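PDB 5Y1A: 35 kDa hemin binding protein from Porphyromonas gingivalis, which probably binds hemin and joins a thioredoxin-type domain to an immunoglobulin-like beta-sandwich in a cargo protein of the type IX secretion system. Local coordinates for residues F95-Q100 / D215-A220. Residues are numbered along the deposited sequence; the frame is centred on the assembly and turned at random.
Sequences FIALDQ and DVKGDA
Lys217, whose CG lies 4.2 Å from Ala97 CB, serves the flat group of the turn, the carboxylate of Asp215, at both its edge and its face. In the conformer described, one of two for Asp215, the ammonium sits at the carboxylate edge and uses the syn lone pairs of both oxygens, with Lys217 NZ 2.9 Å from Asp215 OD2 and 3.0 Å from Asp215 OD1. Over the face, the backbone N of Lys217 approaches Asp215 OD2 at 3.0 Å from well above the carboxylate plane, 58° out of it, and closes an Asx turn. Bends at chi3 and chi4 (-56° at the latter) fold the end of the lysine chain back and bring NZ to its partner.

The contact proper is apolar and small. Ala97 projects its methyl from helix 89-102 toward the turn, and Val216 answers with CG2, 3.8 Å from Ala97 CB. Val216 CG1 lies beside the backbone N and anti to the carbonyl carbon (chi1 -59°), which leaves CG2 between the two, facing Ala97, while Val216 also touches Arg90 and Gln93, earlier on the same helix. A type I turn, closed by Gly218 N to Asp215 O at 3.0 Å, presents Val216 and Lys217 together; Gly218 leaves it with a positive phi, a conformation that suits glycine. Beyond it, Asp219 rejoins the edge strand 207-220 and pairs with Leu180.

The case illustrates how a helix of the thioredoxin-type domain can meet the beta-sandwich through a turn that interrupts an edge strand. The bonds between Asp215 and Lys217 stay within the turn and brace it, whereas methyl and methylene groups meet the helix, so this small contact, 84 Å² buried over both sides, calls for fitting shapes rather than matched donors and acceptors.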
loop_
_atom_site.group_PDB
_atom_site.type_symbol
_atom_site.label_atom_id
_atom_site.label_comp_id
_atom_site.label_asym_id
_atom_site.label_seq_id
_atom_site.Cartn_x
_atom_site.Cartn_y
_atom_site.Cartn_z
ATOM N N PHE A 95 -9.252 -9.052 5.727
ATOM C CA PHE A 95 -9.089 -10.458 6.097
ATOM C C PHE A 95 -10.428 -11.197 6.105
ATOM O O PHE A 95 -10.562 -12.261 5.498
ATOM C CB PHE A 95 -8.381 -10.658 7.443
ATOM C CG PHE A 95 -8.223 -12.105 7.768
ATOM C CD1 PHE A 95 -7.162 -12.831 7.246
ATOM C CD2 PHE A 95 -9.222 -12.775 8.468
ATOM C CE1 PHE A 95 -7.072 -14.237 7.482
ATOM C CE2 PHE A 95 -9.141 -14.163 8.723
ATOM C CZ PHE A 95 -8.072 -14.887 8.215
ATOM N N ILE A 96 -11.412 -10.639 6.790
ATOM C CA ILE A 96 -12.752 -11.257 6.857
ATOM C C ILE A 96 -13.332 -11.546 5.464
ATOM O O ILE A 96 -13.925 -12.606 5.243
ATOM C CB ILE A 96 -13.700 -10.342 7.684
ATOM C CG1 ILE A 96 -13.272 -10.418 9.158
ATOM C CG2 ILE A 96 -15.206 -10.700 7.465
ATOM C CD1 ILE A 96 -13.909 -9.327 10.040
ATOM N N ALA A 97 -13.136 -10.610 4.537
ATOM C CA ALA A 97 -13.595 -10.755 3.164
ATOM C C ALA A 97 -12.857 -11.877 2.450
ATOM O O ALA A 97 -13.478 -12.710 1.782
ATOM C CB ALA A 97 -13.444 -9.404 2.388
ATOM N N LEU A 98 -11.535 -11.910 2.616
ATOM C CA LEU A 98 -10.685 -12.932 1.995
ATOM C C LEU A 98 -11.032 -14.302 2.580
ATOM O O LEU A 98 -11.041 -15.305 1.863
ATOM C CB LEU A 98 -9.199 -12.604 2.219
ATOM C CG LEU A 98 -8.682 -11.460 1.319
ATOM C CD1 LEU A 98 -7.326 -10.945 1.779
ATOM C CD2 LEU A 98 -8.623 -11.921 -0.155
ATOM N N ASP A 99 -11.282 -14.336 3.888
ATOM C CA ASP A 99 -11.733 -15.576 4.542
ATOM C C ASP A 99 -13.073 -16.087 3.953
ATOM O O ASP A 99 -13.205 -17.263 3.592
ATOM C CB ASP A 99 -11.837 -15.346 6.052
ATOM C CG ASP A 99 -12.093 -16.630 6.844
ATOM O OD1 ASP A 99 -11.756 -17.764 6.375
ATOM O OD2 ASP A 99 -12.646 -16.489 7.969
ATOM N N GLN A 100 -14.052 -15.202 3.834
ATOM C CA GLN A 100 -15.315 -15.555 3.187
ATOM C C GLN A 100 -15.094 -16.157 1.784
ATOM O O GLN A 100 -15.739 -17.141 1.407
ATOM C CB GLN A 100 -16.240 -14.338 3.124
ATOM C CG GLN A 100 -17.652 -14.674 2.579
ATOM C CD GLN A 100 -18.351 -15.794 3.365
ATOM O OE1 GLN A 100 -18.377 -15.779 4.606
ATOM N NE2 GLN A 100 -18.931 -16.767 2.642
ATOM N N ASP A 215 -15.058 -0.149 -0.105
ATOM C CA ASP A 215 -15.290 -1.580 -0.016
ATOM C C ASP A 215 -13.959 -2.285 -0.151
ATOM O O ASP A 215 -13.241 -2.089 -1.141
ATOM C CB ASP A 215 -16.231 -2.053 -1.134
ATOM C CG ASP A 215 -16.831 -3.436 -0.853
ATOM O OD1 ASP A 215 -17.859 -3.748 -1.484
ATOM O OD2 ASP A 215 -16.293 -4.196 -0.006
ATOM N N VAL A 216 -13.637 -3.125 0.833
ATOM C CA VAL A 216 -12.389 -3.895 0.767
ATOM C C VAL A 216 -12.412 -4.921 -0.346
ATOM O O VAL A 216 -11.351 -5.461 -0.679
ATOM C CB VAL A 216 -11.998 -4.577 2.107
ATOM C CG1 VAL A 216 -11.824 -3.537 3.201
ATOM C CG2 VAL A 216 -12.977 -5.682 2.521
ATOM N N LYS A 217 -13.612 -5.184 -0.876
ATOM C CA LYS A 217 -13.808 -6.090 -2.008
ATOM C C LYS A 217 -13.511 -5.419 -3.348
ATOM O O LYS A 217 -13.596 -6.076 -4.375
ATOM C CB LYS A 217 -15.232 -6.685 -2.001
ATOM C CG LYS A 217 -15.570 -7.418 -0.700
ATOM C CD LYS A 217 -16.832 -8.251 -0.892
ATOM C CE LYS A 217 -18.059 -7.368 -1.184
ATOM N NZ LYS A 217 -18.247 -6.363 -0.090
ATOM N N GLY A 218 -13.190 -4.112 -3.342
ATOM C CA GLY A 218 -12.758 -3.429 -4.580
ATOM C C GLY A 218 -13.734 -2.412 -5.133
ATOM O O GLY A 218 -14.896 -2.429 -4.784
ATOM N N ASP A 219 -13.241 -1.493 -5.959
ATOM C CA ASP A 219 -14.096 -0.579 -6.710
ATOM C C ASP A 219 -14.440 -1.210 -8.048
ATOM O O ASP A 219 -13.566 -1.788 -8.687
ATOM C CB ASP A 219 -13.333 0.718 -7.016
ATOM C CG ASP A 219 -13.166 1.607 -5.794
ATOM O OD1 ASP A 219 -14.140 1.880 -5.074
ATOM O OD2 ASP A 219 -12.042 2.035 -5.568
ATOM N N ALA A 220 -15.690 -1.040 -8.500
ATOM C CA ALA A 220 -16.107 -1.479 -9.852
ATOM C C ALA A 220 -15.382 -0.678 -10.931
ATOM O O ALA A 220 -15.321 0.555 -10.876
ATOM C CB ALA A 220 -17.649 -1.317 -10.043
#